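PDB 3EZF: ParA from Salmonella enterica subsp. enterica serovar Newport str. SL317, which probably acts as a P-loop ATPase in plasmid partition and, through a winged helix-turn-helix region, as an ADP-responsive, DNA-binding transcriptional regulator. Local coordinates for residues I173-A177 with A178-L182; L185-E188 with T189-E193; I235-R238 with N239-R243. All blocks are in the same frame, centred on the assembly; numbering follows the deposited sequence.

Contact 1. Residues I173-A177 with A178-L182; sequences ILETA and AQAML
Gln179 folds back from the first turn of helix 177-182 and lays its side chain obliquely across Thr176, the residue that caps the helix. Thr176 OG1 accepts from the backbone N of Gln179 at 3.3 Å. With chi1 at 63°, that hydroxyl sits between the backbone N and the carbonyl carbon of its own residue, turned toward the NH groups at the start of the helix, which have no carbonyl a turn earlier to bind. Threonine suits an N-cap for this reason: a short side chain puts an oxygen there, while its methyl CG2 lies near the Gln179 amide. The same hydroxyl is bonded to Asp212, which ties the cap to helix 212-216.

Beyond CG the Gln179 chain runs extended, carrying its amide past the cap to the loop. NE2 gives an N-H to Leu174 O at 2.8 Å, in the carbonyl plane and close to the amide's own plane, although the N-H is somewhat bent at 146°. Glutamine has the length and the donor for this span. Glu175 crosses it obliquely, with carboxylate and amide planes 72° apart, and does not pair with it; its OE1 instead accepts from Asn183.

The backbone takes over one residue later, with Ala180 N bonded to Thr176 O at 2.8 Å and Met181 N to Ala177 O at 3.0 Å. Ala177 packs on Leu154 and Ala180 on Ile240 of helix 235-241, where a small side chain lets the backbones approach. The chemistry implies a helix start held twice, by a hydroxyl that caps its first turn and an amide bracing the loop before it.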
ATOM      1  N   ILE A 173      -0.885   0.988 -20.830  1.00110.01           N
ATOM      2  CA  ILE A 173      -1.604   2.262 -20.870  1.00104.53           C
ATOM      3  C   ILE A 173      -0.655   3.436 -21.096  1.00101.01           C
ATOM      4  O   ILE A 173       0.553   3.248 -21.272  1.00 99.66           O
ATOM      5  CB  ILE A 173      -2.375   2.517 -19.561  1.00101.02           C
ATOM      6  CG1 ILE A 173      -3.399   1.405 -19.321  1.00101.12           C
ATOM      7  CG2 ILE A 173      -3.052   3.878 -19.598  1.00 99.76           C
ATOM      8  CD1 ILE A 173      -4.031   1.444 -17.948  1.00 20.00           C
ATOM      9  N   LEU A 174      -1.203   4.647 -21.085  1.00 94.98           N
ATOM     10  CA  LEU A 174      -0.382   5.821 -21.310  1.00 89.44           C
ATOM     11  C   LEU A 174      -0.867   7.095 -20.618  1.00 85.32           C
ATOM     12  O   LEU A 174      -0.065   7.841 -20.051  1.00 86.52           O
ATOM     13  CB  LEU A 174      -0.297   6.136 -22.804  1.00 87.82           C
ATOM     14  CG  LEU A 174       0.303   5.047 -23.694  1.00 89.08           C
ATOM     15  CD1 LEU A 174       0.326   5.492 -25.148  1.00 20.00           C
ATOM     16  CD2 LEU A 174       1.702   4.680 -23.225  1.00 20.00           C
ATOM     17  N   GLU A 175      -2.171   7.342 -20.640  1.00 75.40           N
ATOM     18  CA  GLU A 175      -2.685   8.564 -20.045  1.00 68.51           C
ATOM     19  C   GLU A 175      -3.242   8.414 -18.631  1.00 65.41           C
ATOM     20  O   GLU A 175      -4.388   7.999 -18.449  1.00 65.32           O
ATOM     21  CB  GLU A 175      -3.759   9.154 -20.963  1.00 72.11           C
ATOM     22  CG  GLU A 175      -4.110  10.618 -20.705  1.00 71.76           C
ATOM     23  CD  GLU A 175      -3.020  11.561 -21.153  1.00 71.15           C
ATOM     24  OE1 GLU A 175      -3.282  12.782 -21.265  1.00 69.72           O
ATOM     25  OE2 GLU A 175      -1.896  11.075 -21.389  1.00 71.03           O
ATOM     26  N   THR A 176      -2.436   8.754 -17.630  1.00 56.62           N
ATOM     27  CA  THR A 176      -2.892   8.675 -16.257  1.00 47.51           C
ATOM     28  C   THR A 176      -3.708   9.928 -15.950  1.00 48.27           C
ATOM     29  O   THR A 176      -3.667  10.911 -16.695  1.00 48.53           O
ATOM     30  CB  THR A 176      -1.723   8.611 -15.267  1.00 52.58           C
ATOM     31  OG1 THR A 176      -0.958   9.818 -15.357  1.00 53.17           O
ATOM     32  CG2 THR A 176      -0.835   7.405 -15.555  1.00 48.39           C
ATOM     33  N   ALA A 177      -4.458   9.881 -14.850  1.00 48.20           N
ATOM     34  CA  ALA A 177      -5.302  10.992 -14.423  1.00 39.94           C
ATOM     35  C   ALA A 177      -4.454  12.217 -14.079  1.00 35.12           C
ATOM     36  O   ALA A 177      -4.809  13.353 -14.414  1.00 28.23           O
ATOM     37  CB  ALA A 177      -6.138  10.568 -13.219  1.00 38.15           C
ATOM     38  N   ALA A 178      -3.330  11.983 -13.414  1.00 31.85           N
ATOM     39  CA  ALA A 178      -2.443  13.075 -13.041  1.00 36.63           C
ATOM     40  C   ALA A 178      -1.964  13.796 -14.296  1.00 34.17           C
ATOM     41  O   ALA A 178      -1.915  15.019 -14.344  1.00 29.08           O
ATOM     42  CB  ALA A 178      -1.264  12.539 -12.255  1.00 36.58           C
ATOM     43  N   GLN A 179      -1.628  13.014 -15.314  1.00 37.65           N
ATOM     44  CA  GLN A 179      -1.161  13.554 -16.578  1.00 37.78           C
ATOM     45  C   GLN A 179      -2.293  14.256 -17.334  1.00 37.65           C
ATOM     46  O   GLN A 179      -2.106  15.376 -17.822  1.00 35.62           O
ATOM     47  CB  GLN A 179      -0.561  12.431 -17.419  1.00 42.53           C
ATOM     48  CG  GLN A 179       0.695  11.806 -16.804  1.00 48.55           C
ATOM     49  CD  GLN A 179       1.063  10.457 -17.426  1.00 53.07           C
ATOM     50  OE1 GLN A 179       1.950   9.756 -16.928  1.00 53.84           O
ATOM     51  NE2 GLN A 179       0.382  10.089 -18.511  1.00 53.09           N
ATOM     52  N   ALA A 180      -3.462  13.622 -17.416  1.00 36.12           N
ATOM     53  CA  ALA A 180      -4.599  14.220 -18.111  1.00 31.05           C
ATOM     54  C   ALA A 180      -4.939  15.590 -17.544  1.00 34.04           C
ATOM     55  O   ALA A 180      -5.276  16.513 -18.287  1.00 39.31           O
ATOM     56  CB  ALA A 180      -5.787  13.324 -18.027  1.00 30.65           C
ATOM     57  N   MET A 181      -4.836  15.742 -16.231  1.00 36.16           N
ATOM     58  CA  MET A 181      -5.146  17.025 -15.604  1.00 34.92           C
ATOM     59  C   MET A 181      -4.184  18.118 -16.047  1.00 35.38           C
ATOM     60  O   MET A 181      -4.567  19.263 -16.240  1.00 33.08           O
ATOM     61  CB  MET A 181      -5.065  16.904 -14.091  1.00 36.06           C
ATOM     62  CG  MET A 181      -6.035  15.930 -13.477  1.00 45.03           C
ATOM     63  SD  MET A 181      -5.622  15.610 -11.695  1.00 35.20           S
ATOM     64  CE  MET A 181      -6.331  17.034 -10.996  1.00 50.78           C
ATOM     65  N   LEU A 182      -2.920  17.758 -16.185  1.00 44.06           N
ATOM     66  CA  LEU A 182      -1.903  18.723 -16.577  1.00 49.72           C
ATOM     67  C   LEU A 182      -1.941  19.081 -18.065  1.00 52.72           C
ATOM     68  O   LEU A 182      -1.537  20.181 -18.451  1.00 50.39           O
ATOM     69  CB  LEU A 182      -0.509  18.198 -16.196  1.00 44.82           C
ATOM     70  CG  LEU A 182      -0.204  18.131 -14.692  1.00 45.08           C
ATOM     71  CD1 LEU A 182       1.179  17.505 -14.449  1.00 42.40           C
ATOM     72  CD2 LEU A 182      -0.266  19.537 -14.114  1.00 38.45           C
TER

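Contact 2. Residues L185-E188 with T189-E193; sequences LDAE and TLRKE
Leu185 and Thr189 meet through methyl groups at the start of helix 187-194, their side chains crossing at about a right angle, with Leu185 CD1 3.8 Å from Thr189 CG2. Leucine suits this place because its CD1 also reaches Leu190 CD2, at 4.3 Å, and joins the apolar side of the turn.

Next comes Asp186, the N-cap. Its chi1 of 53° swings the carboxylate back over the first turn, where OD1 accepts from Thr189 N at 2.9 Å, met from above the carboxylate plane. OD2 also approaches Thr189 OG1, but that contact is very short and its exact length doubtful. Asp186 O also begins the helical ladder, bonding Leu190 N at 3.2 Å.

Ala187 O continues it to Arg191 N, and the small CB of Ala187 leaves room for the arginine, whose guanidinium turns an edge toward that carbonyl. Glu188 O receives Lys192 N at 2.9 Å. The Glu188 and Lys192 side chains run side by side, pointing the same way, but their charged ends stay apart, with OE2 5.2 Å from NZ.

An aspartate accepting from the third residue after it is typical of the N-cap of a surface helix, here within the P-loop NTPase domain.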
ATOM      1  N   LEU A 185      -6.662  18.661 -21.514  1.00 51.52           N
ATOM      2  CA  LEU A 185      -7.333  17.944 -22.599  1.00 47.68           C
ATOM      3  C   LEU A 185      -8.763  18.413 -22.784  1.00 48.07           C
ATOM      4  O   LEU A 185      -9.297  19.159 -21.959  1.00 50.05           O
ATOM      5  CB  LEU A 185      -7.346  16.449 -22.322  1.00 44.26           C
ATOM      6  CG  LEU A 185      -5.987  15.816 -22.045  1.00 44.50           C
ATOM      7  CD1 LEU A 185      -6.154  14.290 -22.022  1.00 40.80           C
ATOM      8  CD2 LEU A 185      -4.992  16.242 -23.112  1.00 42.63           C
ATOM      9  N   ASP A 186      -9.379  17.945 -23.865  1.00 47.47           N
ATOM     10  CA  ASP A 186     -10.751  18.306 -24.225  1.00 47.84           C
ATOM     11  C   ASP A 186     -11.689  17.129 -23.999  1.00 46.86           C
ATOM     12  O   ASP A 186     -11.252  15.983 -23.897  1.00 45.50           O
ATOM     13  CB  ASP A 186     -10.793  18.717 -25.697  1.00 48.93           C
ATOM     14  CG  ASP A 186     -10.171  17.658 -26.606  1.00 50.09           C
ATOM     15  OD1 ASP A 186     -10.912  16.829 -27.178  1.00 51.55           O
ATOM     16  OD2 ASP A 186      -8.928  17.639 -26.732  1.00 47.13           O
ATOM     17  N   ALA A 187     -12.984  17.414 -23.945  1.00 46.12           N
ATOM     18  CA  ALA A 187     -13.974  16.371 -23.713  1.00 49.57           C
ATOM     19  C   ALA A 187     -13.784  15.123 -24.575  1.00 49.16           C
ATOM     20  O   ALA A 187     -13.834  13.996 -24.084  1.00 49.62           O
ATOM     21  CB  ALA A 187     -15.365  16.939 -23.913  1.00 45.66           C
ATOM     22  N   GLU A 188     -13.554  15.327 -25.860  1.00 52.13           N
ATOM     23  CA  GLU A 188     -13.387  14.225 -26.798  1.00 56.93           C
ATOM     24  C   GLU A 188     -12.162  13.376 -26.492  1.00 57.33           C
ATOM     25  O   GLU A 188     -12.241  12.151 -26.459  1.00 55.11           O
ATOM     26  CB  GLU A 188     -13.282  14.772 -28.221  1.00 65.41           C
ATOM     27  CG  GLU A 188     -14.274  15.898 -28.529  1.00 77.43           C
ATOM     28  CD  GLU A 188     -14.055  17.148 -27.662  1.00 82.96           C
ATOM     29  OE1 GLU A 188     -13.034  17.860 -27.849  1.00 84.66           O
ATOM     30  OE2 GLU A 188     -14.910  17.410 -26.783  1.00 85.93           O
ATOM     31  N   THR A 189     -11.027  14.031 -26.271  1.00 58.69           N
ATOM     32  CA  THR A 189      -9.794  13.315 -25.980  1.00 55.18           C
ATOM     33  C   THR A 189      -9.976  12.389 -24.780  1.00 54.46           C
ATOM     34  O   THR A 189      -9.596  11.219 -24.836  1.00 55.32           O
ATOM     35  CB  THR A 189      -8.607  14.292 -25.697  1.00 56.09           C
ATOM     36  OG1 THR A 189      -8.447  15.203 -26.796  1.00 49.31           O
ATOM     37  CG2 THR A 189      -7.306  13.508 -25.507  1.00 49.29           C
ATOM     38  N   LEU A 190     -10.553  12.900 -23.696  1.00 53.35           N
ATOM     39  CA  LEU A 190     -10.756  12.073 -22.508  1.00 54.30           C
ATOM     40  C   LEU A 190     -11.636  10.877 -22.850  1.00 55.97           C
ATOM     41  O   LEU A 190     -11.393   9.752 -22.419  1.00 52.58           O
ATOM     42  CB  LEU A 190     -11.412  12.896 -21.409  1.00 53.14           C
ATOM     43  CG  LEU A 190     -10.497  13.977 -20.847  1.00 56.44           C
ATOM     44  CD1 LEU A 190     -11.324  15.141 -20.354  1.00 55.58           C
ATOM     45  CD2 LEU A 190      -9.634  13.382 -19.745  1.00 57.91           C
ATOM     46  N   ARG A 191     -12.647  11.149 -23.662  1.00 57.67           N
ATOM     47  CA  ARG A 191     -13.622  10.165 -24.114  1.00 55.32           C
ATOM     48  C   ARG A 191     -13.070   8.990 -24.929  1.00 53.98           C
ATOM     49  O   ARG A 191     -13.138   7.841 -24.500  1.00 51.23           O
ATOM     50  CB  ARG A 191     -14.691  10.899 -24.932  1.00 58.13           C
ATOM     51  CG  ARG A 191     -15.927  10.101 -25.272  1.00 60.50           C
ATOM     52  CD  ARG A 191     -16.914  10.967 -26.042  1.00 63.29           C
ATOM     53  NE  ARG A 191     -16.958  12.330 -25.511  1.00 63.76           N
ATOM     54  CZ  ARG A 191     -18.064  13.061 -25.394  1.00 64.45           C
ATOM     55  NH1 ARG A 191     -19.239  12.566 -25.762  1.00 68.41           N
ATOM     56  NH2 ARG A 191     -17.996  14.296 -24.918  1.00 59.51           N
ATOM     57  N   LYS A 192     -12.522   9.282 -26.105  1.00 57.85           N
ATOM     58  CA  LYS A 192     -12.017   8.232 -26.989  1.00 61.10           C
ATOM     59  C   LYS A 192     -10.552   7.859 -26.817  1.00 58.72           C
ATOM     60  O   LYS A 192     -10.054   6.994 -27.528  1.00 58.37           O
ATOM     61  CB  LYS A 192     -12.251   8.622 -28.456  1.00 62.20           C
ATOM     62  CG  LYS A 192     -13.656   9.120 -28.778  1.00 64.10           C
ATOM     63  CD  LYS A 192     -13.841  10.593 -28.431  1.00 64.39           C
ATOM     64  CE  LYS A 192     -15.189  11.109 -28.946  1.00 70.69           C
ATOM     65  NZ  LYS A 192     -15.463  12.551 -28.632  1.00 73.53           N
ATOM     66  N   GLU A 193      -9.858   8.497 -25.881  1.00 58.57           N
ATOM     67  CA  GLU A 193      -8.445   8.196 -25.695  1.00 55.45           C
ATOM     68  C   GLU A 193      -7.997   7.971 -24.258  1.00 54.22           C
ATOM     69  O   GLU A 193      -7.319   6.987 -23.971  1.00 54.32           O
ATOM     70  CB  GLU A 193      -7.574   9.287 -26.342  1.00 56.91           C
ATOM     71  CG  GLU A 193      -7.616   9.298 -27.870  1.00 58.07           C
ATOM     72  CD  GLU A 193      -6.608  10.247 -28.493  1.00 55.29           C
ATOM     73  OE1 GLU A 193      -5.410  10.099 -28.209  1.00 58.37           O
ATOM     74  OE2 GLU A 193      -7.004  11.132 -29.274  1.00 53.21           O
TER

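Contact 3. Residues I235-R238 with N239-R243; sequences ILRR and NIIDR. Unlike the reference sequence in segment 235-238: Ile235 (reference Val), Arg238 (reference Lys). Unlike the reference sequence in segment 239-243: Asn239 (reference Lys), Asp242 (reference Glu).
The backbone of helix 235-241 widens as it goes: Asn239 N bonds Ile235 O at 2.7 Å in the usual four-residue step, whereas Ile241 N to Leu236 O (3.2 Å) and Asp242 N to Arg237 O (2.8 Å) span five residues, as in a pi-type turn.

The Leu236 and Ile241 side chains cross obliquely, CD2 of the first 3.4 Å from CD1 of the second; both pack on Ile253 of strand 250-254, a place for branched apolar chains. Ile241 turns its other branch, CG2, to the guanidinium of Arg237, 3.6 Å above the plane and offset toward the rim. The bend at chi2 (-68°) carries the Arg237 chain across Ile241 at about a right angle, and its NH1 forms a salt bridge with Asp242 OD1 at 2.7 Å. The hydrogen bond within it is weak (N-H angle 129°), the two planes 85° apart. Arginine suits the spot with apolar stem and charge.

Arg238, exposed, and Arg243, less so, run side by side, Arg243 NH1 over one face of the Arg238 guanidinium, 4.0 Å from its NE, like charges.

The helix precedes strand 250-254 in the crossover from strand 203-206, as in the parallel alpha/beta P-loop NTPase fold.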
ATOM      1  N   ILE A 235      -7.913  21.753 -10.341  1.00 44.67           N
ATOM      2  CA  ILE A 235      -7.655  21.151 -11.647  1.00 43.25           C
ATOM      3  C   ILE A 235      -8.539  19.939 -11.925  1.00 42.23           C
ATOM      4  O   ILE A 235      -9.129  19.843 -12.992  1.00 40.09           O
ATOM      5  CB  ILE A 235      -6.190  20.697 -11.809  1.00 41.79           C
ATOM      6  CG1 ILE A 235      -5.223  21.775 -11.309  1.00 37.63           C
ATOM      7  CG2 ILE A 235      -5.924  20.405 -13.275  1.00 39.79           C
ATOM      8  CD1 ILE A 235      -5.427  23.129 -11.954  1.00 39.65           C
ATOM      9  N   LEU A 236      -8.629  19.021 -10.963  1.00 44.73           N
ATOM     10  CA  LEU A 236      -9.444  17.809 -11.122  1.00 43.72           C
ATOM     11  C   LEU A 236     -10.879  18.121 -11.557  1.00 41.15           C
ATOM     12  O   LEU A 236     -11.407  17.465 -12.433  1.00 38.29           O
ATOM     13  CB  LEU A 236      -9.475  16.993  -9.809  1.00 42.83           C
ATOM     14  CG  LEU A 236      -9.746  15.476  -9.843  1.00 40.58           C
ATOM     15  CD1 LEU A 236     -10.266  15.048  -8.489  1.00 39.54           C
ATOM     16  CD2 LEU A 236     -10.751  15.105 -10.894  1.00 40.25           C
ATOM     17  N   ARG A 237     -11.510  19.120 -10.947  1.00 42.30           N
ATOM     18  CA  ARG A 237     -12.884  19.462 -11.295  1.00 43.52           C
ATOM     19  C   ARG A 237     -12.968  20.146 -12.646  1.00 43.37           C
ATOM     20  O   ARG A 237     -13.929  19.963 -13.376  1.00 49.04           O
ATOM     21  CB  ARG A 237     -13.504  20.396 -10.240  1.00 48.18           C
ATOM     22  CG  ARG A 237     -14.824  19.914  -9.590  1.00 51.28           C
ATOM     23  CD  ARG A 237     -16.068  19.857 -10.495  1.00 49.69           C
ATOM     24  NE  ARG A 237     -17.085  18.996  -9.866  1.00 57.87           N
ATOM     25  CZ  ARG A 237     -18.357  18.855 -10.255  1.00 56.84           C
ATOM     26  NH1 ARG A 237     -18.840  19.523 -11.298  1.00 58.21           N
ATOM     27  NH2 ARG A 237     -19.156  18.028  -9.594  1.00 52.83           N
ATOM     28  N   ARG A 238     -11.960  20.932 -12.986  1.00 42.97           N
ATOM     29  CA  ARG A 238     -11.991  21.659 -14.237  1.00 42.13           C
ATOM     30  C   ARG A 238     -11.463  20.952 -15.478  1.00 41.77           C
ATOM     31  O   ARG A 238     -12.028  21.105 -16.551  1.00 45.97           O
ATOM     32  CB  ARG A 238     -11.237  22.977 -14.079  1.00 45.71           C
ATOM     33  CG  ARG A 238     -11.798  24.086 -14.941  1.00 53.56           C
ATOM     34  CD  ARG A 238     -10.729  25.091 -15.350  1.00 64.42           C
ATOM     35  NE  ARG A 238      -9.792  24.527 -16.321  1.00 68.79           N
ATOM     36  CZ  ARG A 238      -9.300  25.204 -17.356  1.00 72.02           C
ATOM     37  NH1 ARG A 238      -9.658  26.471 -17.548  1.00 70.17           N
ATOM     38  NH2 ARG A 238      -8.457  24.617 -18.204  1.00 70.64           N
ATOM     39  N   ASN A 239     -10.391  20.179 -15.348  1.00 43.91           N
ATOM     40  CA  ASN A 239      -9.794  19.540 -16.514  1.00 46.24           C
ATOM     41  C   ASN A 239     -10.223  18.114 -16.842  1.00 42.01           C
ATOM     42  O   ASN A 239      -9.888  17.597 -17.906  1.00 42.14           O
ATOM     43  CB  ASN A 239      -8.263  19.633 -16.410  1.00 43.00           C
ATOM     44  CG  ASN A 239      -7.761  21.068 -16.470  1.00 40.76           C
ATOM     45  OD1 ASN A 239      -6.579  21.330 -16.266  1.00 35.49           O
ATOM     46  ND2 ASN A 239      -8.662  22.001 -16.753  1.00 39.61           N
ATOM     47  N   ILE A 240     -10.951  17.473 -15.938  1.00 39.35           N
ATOM     48  CA  ILE A 240     -11.423  16.123 -16.212  1.00 43.88           C
ATOM     49  C   ILE A 240     -12.908  15.975 -15.920  1.00 44.91           C
ATOM     50  O   ILE A 240     -13.703  15.756 -16.833  1.00 44.39           O
ATOM     51  CB  ILE A 240     -10.644  15.037 -15.399  1.00 39.84           C
ATOM     52  CG1 ILE A 240      -9.190  14.951 -15.902  1.00 35.65           C
ATOM     53  CG2 ILE A 240     -11.355  13.672 -15.541  1.00 28.96           C
ATOM     54  CD1 ILE A 240      -8.321  13.945 -15.193  1.00 25.93           C
ATOM     55  N   ILE A 241     -13.267  16.120 -14.646  1.00 48.10           N
ATOM     56  CA  ILE A 241     -14.645  15.972 -14.174  1.00 47.14           C
ATOM     57  C   ILE A 241     -15.659  16.818 -14.908  1.00 48.91           C
ATOM     58  O   ILE A 241     -16.607  16.280 -15.477  1.00 48.67           O
ATOM     59  CB  ILE A 241     -14.750  16.239 -12.638  1.00 46.83           C
ATOM     60  CG1 ILE A 241     -14.192  15.029 -11.873  1.00 44.75           C
ATOM     61  CG2 ILE A 241     -16.197  16.477 -12.229  1.00 39.91           C
ATOM     62  CD1 ILE A 241     -14.140  15.198 -10.380  1.00 41.01           C
ATOM     63  N   ASP A 242     -15.481  18.133 -14.905  1.00 51.77           N
ATOM     64  CA  ASP A 242     -16.429  18.994 -15.608  1.00 52.76           C
ATOM     65  C   ASP A 242     -16.398  18.754 -17.119  1.00 52.12           C
ATOM     66  O   ASP A 242     -17.361  19.058 -17.808  1.00 53.35           O
ATOM     67  CB  ASP A 242     -16.166  20.478 -15.309  1.00 53.33           C
ATOM     68  CG  ASP A 242     -17.026  21.007 -14.165  1.00 63.09           C
ATOM     69  OD1 ASP A 242     -17.985  20.307 -13.773  1.00 68.61           O
ATOM     70  OD2 ASP A 242     -16.762  22.125 -13.662  1.00 63.60           O
ATOM     71  N   ARG A 243     -15.312  18.189 -17.636  1.00 50.14           N
ATOM     72  CA  ARG A 243     -15.223  17.943 -19.070  1.00 51.28           C
ATOM     73  C   ARG A 243     -15.911  16.642 -19.516  1.00 50.65           C
ATOM     74  O   ARG A 243     -16.081  16.400 -20.715  1.00 47.69           O
ATOM     75  CB  ARG A 243     -13.757  17.942 -19.524  1.00 54.87           C
ATOM     76  CG  ARG A 243     -12.987  19.189 -19.114  1.00 61.74           C
ATOM     77  CD  ARG A 243     -12.177  19.768 -20.252  1.00 63.90           C
ATOM     78  NE  ARG A 243     -12.752  21.029 -20.724  1.00 76.09           N
ATOM     79  CZ  ARG A 243     -12.505  22.233 -20.203  1.00 80.03           C
ATOM     80  NH1 ARG A 243     -11.674  22.375 -19.173  1.00 77.97           N
ATOM     81  NH2 ARG A 243     -13.106  23.308 -20.719  1.00 81.98           N
TER

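Contact 1 is buried, contact 3 partly so, and contact 2 lies at the surface, yet their centres stand only about 11 to 12 Å apart. Contacts 1 and 2 each hold the start of a helix, in consecutive helices, and both use an N-cap: a threonine hydroxyl inside, an aspartate carboxylate nearer the surface. Contact 3 instead occupies a helix with a widened turn, which sets apolar residues and Arg237 against the sheet and Arg238 toward solvent. Met181 of contact 1 packs on Ile235, Leu236 and Ile240 of contact 3, while Leu190 of contact 2 packs on the backbone of Asn239 and on Arg243, just past helix 235-241; through Asn239 that helix meets both capped helices.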